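Side-chain contacts in flagellar biosynthetic protein FlhB (Shewanella putrefaciens CN-32, PDB 6Z0W), which probably acts, as part of a longer membrane protein, in flagellar type III protein export and in formation of the basal-body rod: residues A[29-32]-A[38-41]; A[52-57]-A[62-67]; A[76-79]-A[83-86]; A[92-97]-A[117-122]. All blocks are in the same frame, centred on the assembly; numbering follows the deposited sequence.

The four contacts follow one another along the cytoplasmic domain of FlhB. Contact 1, at the edge of the mixed sheet, and contact 3, at the end of helix 68-77 and in the loop that follows, have centres about 10 Å apart and touch: Pro39 O lies 3.1 Å from Ile84 N, probably a hydrogen bond. Contact 4 meets both through helix 89-100, with Val92 CG1 3.7 Å from Pro39 CG and Val92 CG2 3.6 Å from Ile84 CD1. Contact 2 reaches contact 4 where Val65 CG2 packs 3.9 Å from Val95 CG1. Contacts 2 and 3 are the farthest apart, their centres about 19 Å from each other on opposite sides of the chain's centre.

Contact 1: residues A[29-32]-A[38-41]; sequences VKYD and APFV
Lys30 and Phe40 face each other as an antiparallel hydrogen-bonded pair. Lys30 N donates to Phe40 O at 2.8 Å with an N-H...O angle of 170°, and Phe40 N returns an equally short bond to Lys30 O. Farther along, a water accepts from Asp32 N and donates to Ala38 O, both at 2.9 Å.

Aromatic contacts follow from the Phe40 side chain, whose CG sits between its N and carbonyl carbon (chi1 42°). Lys30 O lies 3.6 Å above the plane of the Phe40 ring, near its rim. Lys30 CB makes an off-centre CH-pi contact, 4.2 Å from the Phe40 ring centroid, and CG and CD run on alongside CE1 and CZ before NZ hydrogen-bonds to Asn14 O. Asp32 CB meets the ring edge, 3.7 Å from Phe40 CZ, and Arg35 adds a cation-pi contact. With an alanine in place of Phe40, the Lys30 methylenes and Asp32 CB would probably lose their common partner, leaving the lysine chain freer to turn.

On the other face of the sheet, Val29 CG1 packs 3.6 Å from Pro39 CB, covered by helix 89-100. Paired strands 25-30 and 40-46, joined by a loop, form a beta hairpin at the margin of the sheet.

Contact 2: residues A[52-57]-A[62-67]; sequences KIREVA and IAIVSA
The methyl of Ala57 touches two isoleucines, with CB 4.0 Å from Ile62 CB and 4.1 Å from Ile64 CG1. Both Ile62 and Ile64 point toward the helix but serve different parts of it. Ile62 lies by the carbonyl of Ala57: its CB is 3.5 Å from Ala57 O, the same oxygen that accepts the backbone bond from Ile62 N at 2.7 Å. That bond is nearly straight at the hydrogen (170°), although the donor is tilted 30° from the carbonyl plane.

Ile64 works one turn further back. Its CG1 branch lies anti to the carbonyl carbon, and the chain is extended beyond it (chi2 168°), which carries CD1 past Ala57 CB to the Arg54 backbone, 3.6 Å from Arg54 O. The same methyl also lies 4.2 Å from Arg54 CB. Helix 47-59 thereby rests against strand 64-66 in a beta-alpha-beta crossover: the helix follows strand 40-46, and strand 64-66 runs parallel to that strand, with strands 25-30 and 17-20 between them in the sheet. The helix also leans on strand 17-20, since Ala57 touches Ile18 and Arg54 touches Val20. Pro113 adds to the packing, meeting both Arg54 and Ile64 from the loop that leads to the last strand.

Contact 3: residues A[76-79]-A[83-86]; sequences HTTK and QIPE
Thr77 and Pro85 meet at about a right angle, the threonine hydroxyl set against CG and CD of the proline. Thr77 OG1 lies between its own N and carbonyl carbon (chi1 67°), which brings it 3.3 Å from Pro85 CG, while Thr77 CB is 3.5 Å from that same carbon. The hydroxyl's strongest polar partner is Ala73 O, one turn back in the helix, so the proline sees an oxygen already engaged.

Thr78 is turned differently, with OG1 beside the backbone N (chi1 -46°), which leaves CG2 anti to that N. This splits its two branches: OG1 comes 3.4 Å from Pro85 CD and 3.5 Å from Ile84 CA, whereas CG2 goes to the Gln83 peptide, 3.6 Å from Gln83 O. The contact closes the turn behind helix 68-77. Thr78 is the first residue to leave helical geometry, and after a short link Gln83, Ile84 and Pro85 pass back in extended, polyproline II-like conformation toward helix 89-100.

Thr78 OG1 also makes a weak hydrogen bond to Ile74 O in the last helical turn. A valine here has no hydroxyl, and Ile74 O would probably be left without this weak bond while a methyl pressed on Pro85 CD.

The ethyl arm of Ile84 leads away from the threonines to Val92. A single water ties the backbones together, donating to Thr77 O at 2.8 Å and to Gln83 O at 2.7 Å.

Contact 4: residues A[92-97]-A[117-122]; sequences VAQVLA and PLNQPI
The amide planes of Gln94 and Asn119 stand 71° apart, and the two groups share one hydrogen bond. Asn119 ND2 donates to Gln94 OE1 at 3.0 Å, with an N-H...O angle of 161°. The acceptor lies close to the Asn119 amide plane, whereas the donor sits well above the carbonyl plane of Gln94, 54° out of it and on neither lone pair. Asn119 CB rests 3.7 Å from Gln94 OE1, so the oxygen is approached by the methylene as well as by the nitrogen.

Gln94 reaches its partner with CG anti to the carbonyl carbon and the chain extended beyond it, which spans the gap from the helix to the loop. The bond thus joins the solvent side of helix 89-100 to the proline-rich C-terminal tail that follows strand 114-115, a surface contact in which both side chains are exposed. Gln120, the next residue of the tail, adds a second tie to the same helix through OE1, bonded to the hydroxyl of Thr90. Apolar residues of the tail turn elsewhere: Leu118 packs on Leu70, and Ile122 on Pro69, Leu70 and Ala73 of helix 68-77.

Contact 1: residues A[29-32]-A[38-41]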
loop_
_atom_site.group_PDB
_atom_site.type_symbol
_atom_site.label_atom_id
_atom_site.label_comp_id
_atom_site.label_asym_id
_atom_site.label_seq_id
_atom_site.Cartn_x
_atom_site.Cartn_y
_atom_site.Cartn_z
ATOM N N VAL A 29 -1.186 3.465 -2.656
ATOM C CA VAL A 29 0.026 4.266 -2.509
ATOM C C VAL A 29 0.232 5.127 -3.755
ATOM O O VAL A 29 0.054 4.657 -4.887
ATOM C CB VAL A 29 1.243 3.353 -2.242
ATOM C CG1 VAL A 29 2.563 4.174 -2.126
ATOM C CG2 VAL A 29 1.012 2.520 -0.983
ATOM N N LYS A 30 0.641 6.384 -3.547
ATOM C CA LYS A 30 0.979 7.284 -4.645
ATOM C C LYS A 30 2.365 7.884 -4.433
ATOM O O LYS A 30 2.743 8.200 -3.303
ATOM C CB LYS A 30 -0.055 8.428 -4.787
ATOM C CG LYS A 30 0.113 9.302 -6.050
ATOM C CD LYS A 30 -1.106 10.227 -6.213
ATOM C CE LYS A 30 -1.100 11.019 -7.541
ATOM N NZ LYS A 30 -0.928 10.120 -8.730
ATOM N N TYR A 31 3.116 8.023 -5.523
ATOM C CA TYR A 31 4.390 8.738 -5.541
ATOM C C TYR A 31 4.240 9.944 -6.455
ATOM O O TYR A 31 4.027 9.788 -7.661
ATOM C CB TYR A 31 5.529 7.855 -6.040
ATOM C CG TYR A 31 6.896 8.544 -6.110
ATOM C CD1 TYR A 31 7.563 8.911 -4.940
ATOM C CD2 TYR A 31 7.515 8.815 -7.342
ATOM C CE1 TYR A 31 8.797 9.523 -4.976
ATOM C CE2 TYR A 31 8.785 9.435 -7.402
ATOM C CZ TYR A 31 9.413 9.792 -6.218
ATOM O OH TYR A 31 10.653 10.406 -6.229
ATOM N N ASP A 32 4.360 11.138 -5.888
ATOM C CA ASP A 32 4.190 12.365 -6.670
ATOM C C ASP A 32 5.210 13.339 -6.096
ATOM O O ASP A 32 4.930 14.038 -5.119
ATOM C CB ASP A 32 2.747 12.871 -6.584
ATOM C CG ASP A 32 2.498 14.148 -7.385
ATOM O OD1 ASP A 32 3.403 14.630 -8.104
ATOM O OD2 ASP A 32 1.374 14.695 -7.266
ATOM N N ALA A 38 8.573 11.286 -0.192
ATOM C CA ALA A 38 8.227 9.879 0.039
ATOM C C ALA A 38 6.830 9.544 -0.504
ATOM O O ALA A 38 5.949 10.408 -0.536
ATOM C CB ALA A 38 8.268 9.550 1.531
ATOM N N PRO A 39 6.586 8.296 -0.919
ATOM C CA PRO A 39 5.226 7.927 -1.319
ATOM C C PRO A 39 4.261 8.199 -0.176
ATOM O O PRO A 39 4.638 8.204 1.000
ATOM C CB PRO A 39 5.329 6.425 -1.615
ATOM C CG PRO A 39 6.784 6.151 -1.828
ATOM C CD PRO A 39 7.493 7.130 -0.917
ATOM N N PHE A 40 3.012 8.449 -0.532
ATOM C CA PHE A 40 1.987 8.706 0.461
ATOM C C PHE A 40 0.770 7.818 0.219
ATOM O O PHE A 40 0.527 7.330 -0.889
ATOM C CB PHE A 40 1.552 10.185 0.485
ATOM C CG PHE A 40 1.398 10.818 -0.880
ATOM C CD1 PHE A 40 0.143 10.950 -1.481
ATOM C CD2 PHE A 40 2.510 11.324 -1.545
ATOM C CE1 PHE A 40 0.024 11.547 -2.741
ATOM C CE2 PHE A 40 2.391 11.915 -2.777
ATOM C CZ PHE A 40 1.152 12.034 -3.378
ATOM N N VAL A 41 -0.017 7.638 1.276
ATOM C CA VAL A 41 -1.206 6.794 1.210
ATOM C C VAL A 41 -2.395 7.687 0.881
ATOM O O VAL A 41 -2.639 8.672 1.581
ATOM C CB VAL A 41 -1.413 6.039 2.535
ATOM C CG1 VAL A 41 -2.812 5.478 2.635
ATOM C CG2 VAL A 41 -0.340 4.935 2.679
HETATM O O HOH W 1 5.384 11.468 -3.169
#

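Contact 2: residues A[52-57]-A[62-67]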
loop_
_atom_site.group_PDB
_atom_site.type_symbol
_atom_site.label_atom_id
_atom_site.label_comp_id
_atom_site.label_asym_id
_atom_site.label_seq_id
_atom_site.Cartn_x
_atom_site.Cartn_y
_atom_site.Cartn_z
ATOM N N LYS A 52 -13.207 -3.141 -1.688
ATOM C CA LYS A 52 -13.704 -2.066 -2.547
ATOM C C LYS A 52 -12.545 -1.266 -3.146
ATOM O O LYS A 52 -12.602 -0.872 -4.313
ATOM C CB LYS A 52 -14.665 -1.143 -1.793
ATOM C CG LYS A 52 -15.901 -0.717 -2.622
ATOM C CD LYS A 52 -15.552 0.362 -3.673
ATOM C CE LYS A 52 -16.758 1.203 -4.106
ATOM N NZ LYS A 52 -16.333 2.490 -4.755
ATOM N N ILE A 53 -11.480 -1.044 -2.377
ATOM C CA ILE A 53 -10.298 -0.402 -2.950
ATOM C C ILE A 53 -9.740 -1.255 -4.082
ATOM O O ILE A 53 -9.445 -0.757 -5.178
ATOM C CB ILE A 53 -9.250 -0.147 -1.851
ATOM C CG1 ILE A 53 -9.777 0.934 -0.919
ATOM C CG2 ILE A 53 -7.879 0.243 -2.481
ATOM C CD1 ILE A 53 -8.923 1.183 0.301
ATOM N N ARG A 54 -9.606 -2.559 -3.842
ATOM C CA ARG A 54 -9.061 -3.439 -4.871
ATOM C C ARG A 54 -9.931 -3.445 -6.129
ATOM O O ARG A 54 -9.411 -3.345 -7.253
ATOM C CB ARG A 54 -8.892 -4.841 -4.295
ATOM C CG ARG A 54 -7.767 -4.917 -3.272
ATOM C CD ARG A 54 -7.750 -6.259 -2.554
ATOM N NE ARG A 54 -7.617 -7.367 -3.494
ATOM C CZ ARG A 54 -7.245 -8.604 -3.168
ATOM N NH1 ARG A 54 -6.943 -8.915 -1.908
ATOM N NH2 ARG A 54 -7.166 -9.533 -4.111
ATOM N N GLU A 55 -11.258 -3.503 -5.973
ATOM C CA GLU A 55 -12.104 -3.550 -7.161
ATOM C C GLU A 55 -11.980 -2.262 -7.983
ATOM O O GLU A 55 -11.930 -2.322 -9.221
ATOM C CB GLU A 55 -13.551 -3.850 -6.777
ATOM C CG GLU A 55 -14.448 -2.650 -6.589
ATOM C CD GLU A 55 -15.910 -3.039 -6.353
ATOM O OE1 GLU A 55 -16.213 -4.258 -6.223
ATOM O OE2 GLU A 55 -16.749 -2.110 -6.278
ATOM N N VAL A 56 -11.863 -1.096 -7.322
ATOM C CA VAL A 56 -11.679 0.157 -8.063
ATOM C C VAL A 56 -10.325 0.163 -8.745
ATOM O O VAL A 56 -10.208 0.520 -9.919
ATOM C CB VAL A 56 -11.845 1.389 -7.142
ATOM C CG1 VAL A 56 -11.452 2.690 -7.874
ATOM C CG2 VAL A 56 -13.263 1.480 -6.620
ATOM N N ALA A 57 -9.284 -0.264 -8.032
ATOM C CA ALA A 57 -7.959 -0.324 -8.631
ATOM C C ALA A 57 -7.941 -1.206 -9.879
ATOM O O ALA A 57 -7.317 -0.850 -10.888
ATOM C CB ALA A 57 -6.956 -0.832 -7.599
ATOM N N ILE A 62 -4.889 -0.459 -12.098
ATOM C CA ILE A 62 -3.838 -0.102 -11.156
ATOM C C ILE A 62 -3.277 -1.382 -10.551
ATOM O O ILE A 62 -4.034 -2.216 -10.028
ATOM C CB ILE A 62 -4.359 0.866 -10.085
ATOM C CG1 ILE A 62 -4.658 2.220 -10.748
ATOM C CG2 ILE A 62 -3.341 1.005 -8.928
ATOM C CD1 ILE A 62 -5.410 3.199 -9.908
ATOM N N ALA A 63 -1.951 -1.544 -10.634
ATOM C CA ALA A 63 -1.307 -2.761 -10.145
ATOM C C ALA A 63 -1.649 -3.029 -8.674
ATOM O O ALA A 63 -1.604 -2.136 -7.824
ATOM C CB ALA A 63 0.207 -2.668 -10.316
ATOM N N ILE A 64 -2.027 -4.257 -8.388
ATOM C CA ILE A 64 -2.291 -4.717 -7.037
ATOM C C ILE A 64 -1.240 -5.775 -6.732
ATOM O O ILE A 64 -1.122 -6.761 -7.469
ATOM C CB ILE A 64 -3.695 -5.318 -6.913
ATOM C CG1 ILE A 64 -4.765 -4.301 -7.342
ATOM C CG2 ILE A 64 -3.886 -5.855 -5.495
ATOM C CD1 ILE A 64 -6.145 -4.912 -7.514
ATOM N N VAL A 65 -0.452 -5.583 -5.682
ATOM C CA VAL A 65 0.599 -6.553 -5.393
ATOM C C VAL A 65 0.464 -7.007 -3.951
ATOM O O VAL A 65 0.127 -6.211 -3.067
ATOM C CB VAL A 65 2.013 -6.010 -5.697
ATOM C CG1 VAL A 65 2.005 -5.259 -7.032
ATOM C CG2 VAL A 65 2.504 -5.101 -4.609
ATOM N N SER A 66 0.685 -8.302 -3.725
ATOM C CA SER A 66 0.581 -8.884 -2.397
ATOM C C SER A 66 1.968 -8.940 -1.771
ATOM O O SER A 66 2.835 -9.700 -2.225
ATOM C CB SER A 66 -0.037 -10.276 -2.428
ATOM O OG SER A 66 -0.035 -10.786 -1.104
ATOM N N ALA A 67 2.150 -8.161 -0.704
ATOM C CA ALA A 67 3.315 -8.272 0.175
ATOM C C ALA A 67 2.801 -8.054 1.592
ATOM O O ALA A 67 2.812 -6.928 2.093
ATOM C CB ALA A 67 4.403 -7.259 -0.205
#

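Contact 3: residues A[76-79]-A[83-86]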
loop_
_atom_site.group_PDB
_atom_site.type_symbol
_atom_site.label_atom_id
_atom_site.label_comp_id
_atom_site.label_asym_id
_atom_site.label_seq_id
_atom_site.Cartn_x
_atom_site.Cartn_y
_atom_site.Cartn_z
ATOM N N HIS A 76 -0.653 0.409 9.364
ATOM C CA HIS A 76 -0.548 0.704 10.793
ATOM C C HIS A 76 0.198 1.986 11.093
ATOM O O HIS A 76 0.029 2.522 12.194
ATOM C CB HIS A 76 0.151 -0.436 11.527
ATOM C CG HIS A 76 -0.629 -1.707 11.533
ATOM N ND1 HIS A 76 -0.030 -2.946 11.459
ATOM C CD2 HIS A 76 -1.960 -1.931 11.596
ATOM C CE1 HIS A 76 -0.960 -3.880 11.478
ATOM N NE2 HIS A 76 -2.139 -3.290 11.560
ATOM N N THR A 77 1.009 2.483 10.147
ATOM C CA THR A 77 1.976 3.545 10.394
ATOM C C THR A 77 1.737 4.813 9.574
ATOM O O THR A 77 2.492 5.783 9.732
ATOM C CB THR A 77 3.394 3.044 10.093
ATOM O OG1 THR A 77 3.522 2.792 8.686
ATOM C CG2 THR A 77 3.728 1.785 10.878
ATOM N N THR A 78 0.730 4.830 8.700
ATOM C CA THR A 78 0.528 5.907 7.737
ATOM C C THR A 78 -0.954 6.241 7.673
ATOM O O THR A 78 -1.733 5.430 7.153
ATOM C CB THR A 78 1.015 5.489 6.334
ATOM O OG1 THR A 78 2.303 4.872 6.432
ATOM C CG2 THR A 78 1.093 6.708 5.398
ATOM N N LYS A 79 -1.344 7.429 8.165
ATOM C CA LYS A 79 -2.709 7.902 7.955
ATOM C C LYS A 79 -2.948 8.334 6.506
ATOM O O LYS A 79 -2.015 8.543 5.728
ATOM C CB LYS A 79 -3.041 9.092 8.841
ATOM C CG LYS A 79 -2.549 9.076 10.245
ATOM C CD LYS A 79 -3.417 10.030 11.018
ATOM C CE LYS A 79 -3.303 9.795 12.510
ATOM N NZ LYS A 79 -3.941 10.869 13.342
ATOM N N GLN A 83 2.812 10.699 4.274
ATOM C CA GLN A 83 3.928 9.907 3.767
ATOM C C GLN A 83 4.191 8.693 4.645
ATOM O O GLN A 83 4.077 8.745 5.875
ATOM C CB GLN A 83 5.209 10.753 3.669
ATOM C CG GLN A 83 4.940 12.176 3.230
ATOM C CD GLN A 83 6.200 13.008 3.050
ATOM O OE1 GLN A 83 7.157 12.594 2.384
ATOM N NE2 GLN A 83 6.214 14.182 3.676
ATOM N N ILE A 84 4.532 7.583 3.998
ATOM C CA ILE A 84 4.993 6.385 4.701
ATOM C C ILE A 84 6.206 6.735 5.555
ATOM O O ILE A 84 6.960 7.664 5.219
ATOM C CB ILE A 84 5.363 5.256 3.722
ATOM C CG1 ILE A 84 6.500 5.742 2.801
ATOM C CG2 ILE A 84 4.146 4.817 2.968
ATOM C CD1 ILE A 84 7.041 4.681 1.851
ATOM N N PRO A 85 6.442 6.003 6.645
ATOM C CA PRO A 85 7.665 6.211 7.430
ATOM C C PRO A 85 8.911 5.927 6.608
ATOM O O PRO A 85 8.923 5.078 5.705
ATOM C CB PRO A 85 7.538 5.189 8.569
ATOM C CG PRO A 85 6.096 4.782 8.583
ATOM C CD PRO A 85 5.648 4.873 7.157
ATOM N N GLU A 86 9.983 6.603 6.986
ATOM C CA GLU A 86 11.252 6.434 6.298
ATOM C C GLU A 86 11.712 4.972 6.304
ATOM O O GLU A 86 12.298 4.504 5.321
ATOM C CB GLU A 86 12.270 7.370 6.942
ATOM C CG GLU A 86 13.707 6.938 6.902
ATOM C CD GLU A 86 14.549 7.705 7.915
ATOM O OE1 GLU A 86 14.714 7.213 9.053
ATOM O OE2 GLU A 86 15.035 8.805 7.575
HETATM O O HOH W 2 3.836 7.773 8.385
#

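Contact 4: residues A[92-97]-A[117-122]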
loop_
_atom_site.group_PDB
_atom_site.type_symbol
_atom_site.label_atom_id
_atom_site.label_comp_id
_atom_site.label_asym_id
_atom_site.label_seq_id
_atom_site.Cartn_x
_atom_site.Cartn_y
_atom_site.Cartn_z
ATOM N N VAL A 92 8.922 0.222 -0.415
ATOM C CA VAL A 92 7.881 0.753 -1.299
ATOM C C VAL A 92 8.490 1.239 -2.619
ATOM O O VAL A 92 7.893 1.080 -3.693
ATOM C CB VAL A 92 7.096 1.881 -0.586
ATOM C CG1 VAL A 92 6.028 2.517 -1.527
ATOM C CG2 VAL A 92 6.450 1.358 0.679
ATOM N N ALA A 93 9.681 1.839 -2.568
ATOM C CA ALA A 93 10.316 2.269 -3.810
ATOM C C ALA A 93 10.626 1.084 -4.716
ATOM O O ALA A 93 10.570 1.203 -5.941
ATOM C CB ALA A 93 11.598 3.058 -3.527
ATOM N N GLN A 94 10.929 -0.070 -4.144
ATOM C CA GLN A 94 11.205 -1.220 -5.002
ATOM C C GLN A 94 9.913 -1.817 -5.548
ATOM O O GLN A 94 9.887 -2.282 -6.687
ATOM C CB GLN A 94 12.034 -2.254 -4.228
ATOM C CG GLN A 94 13.451 -1.750 -3.962
ATOM C CD GLN A 94 14.247 -2.619 -2.998
ATOM O OE1 GLN A 94 13.694 -3.449 -2.280
ATOM N NE2 GLN A 94 15.564 -2.433 -2.997
ATOM N N VAL A 95 8.832 -1.809 -4.767
ATOM C CA VAL A 95 7.532 -2.160 -5.339
ATOM C C VAL A 95 7.172 -1.192 -6.472
ATOM O O VAL A 95 6.736 -1.611 -7.552
ATOM C CB VAL A 95 6.455 -2.217 -4.234
ATOM C CG1 VAL A 95 5.035 -2.180 -4.816
ATOM C CG2 VAL A 95 6.618 -3.534 -3.384
ATOM N N LEU A 96 7.406 0.105 -6.273
ATOM C CA LEU A 96 7.058 1.074 -7.312
ATOM C C LEU A 96 7.888 0.854 -8.565
ATOM O O LEU A 96 7.353 0.938 -9.674
ATOM C CB LEU A 96 7.219 2.509 -6.802
ATOM C CG LEU A 96 6.128 2.926 -5.800
ATOM C CD1 LEU A 96 6.561 4.174 -5.016
ATOM C CD2 LEU A 96 4.784 3.148 -6.532
ATOM N N ALA A 97 9.187 0.546 -8.409
ATOM C CA ALA A 97 10.020 0.256 -9.576
ATOM C C ALA A 97 9.440 -0.896 -10.385
ATOM O O ALA A 97 9.313 -0.805 -11.611
ATOM C CB ALA A 97 11.462 -0.067 -9.156
ATOM N N PRO A 117 8.077 -10.811 -3.352
ATOM C CA PRO A 117 8.867 -11.014 -2.142
ATOM C C PRO A 117 9.489 -9.701 -1.707
ATOM O O PRO A 117 9.928 -8.897 -2.536
ATOM C CB PRO A 117 9.937 -12.029 -2.571
ATOM C CG PRO A 117 9.488 -12.541 -3.930
ATOM C CD PRO A 117 8.713 -11.413 -4.532
ATOM N N LEU A 118 9.486 -9.477 -0.396
ATOM C CA LEU A 118 10.248 -8.381 0.172
ATOM C C LEU A 118 11.735 -8.706 0.106
ATOM O O LEU A 118 12.143 -9.868 0.050
ATOM C CB LEU A 118 9.819 -8.115 1.615
ATOM C CG LEU A 118 8.357 -7.676 1.774
ATOM C CD1 LEU A 118 7.916 -7.726 3.222
ATOM C CD2 LEU A 118 8.165 -6.273 1.188
ATOM N N ASN A 119 12.555 -7.669 0.099
ATOM C CA ASN A 119 13.974 -7.867 -0.121
ATOM C C ASN A 119 14.772 -7.684 1.149
ATOM O O ASN A 119 15.986 -7.907 1.152
ATOM C CB ASN A 119 14.424 -6.936 -1.243
ATOM C CG ASN A 119 13.681 -7.226 -2.511
ATOM O OD1 ASN A 119 13.654 -8.382 -2.950
ATOM N ND2 ASN A 119 12.995 -6.225 -3.064
ATOM N N GLN A 120 14.089 -7.361 2.237
ATOM C CA GLN A 120 14.687 -7.157 3.545
ATOM C C GLN A 120 13.557 -7.209 4.557
ATOM O O GLN A 120 12.381 -7.193 4.178
ATOM C CB GLN A 120 15.420 -5.810 3.618
ATOM C CG GLN A 120 14.490 -4.621 3.431
ATOM C CD GLN A 120 15.255 -3.314 3.277
ATOM O OE1 GLN A 120 15.286 -2.737 2.197
ATOM N NE2 GLN A 120 15.852 -2.841 4.356
ATOM N N PRO A 121 13.869 -7.264 5.842
ATOM C CA PRO A 121 12.802 -7.297 6.840
ATOM C C PRO A 121 12.113 -5.950 6.962
ATOM O O PRO A 121 12.663 -4.891 6.653
ATOM C CB PRO A 121 13.534 -7.664 8.133
ATOM C CG PRO A 121 14.843 -8.275 7.673
ATOM C CD PRO A 121 15.189 -7.477 6.457
ATOM N N ILE A 122 10.871 -5.993 7.390
ATOM C CA ILE A 122 10.245 -4.759 7.847
ATOM C C ILE A 122 10.715 -4.480 9.275
ATOM O O ILE A 122 10.773 -5.413 10.088
ATOM C CB ILE A 122 8.732 -4.851 7.741
ATOM C CG1 ILE A 122 8.386 -4.369 6.323
ATOM C CG2 ILE A 122 8.035 -3.954 8.749
ATOM C CD1 ILE A 122 7.116 -4.792 5.861
#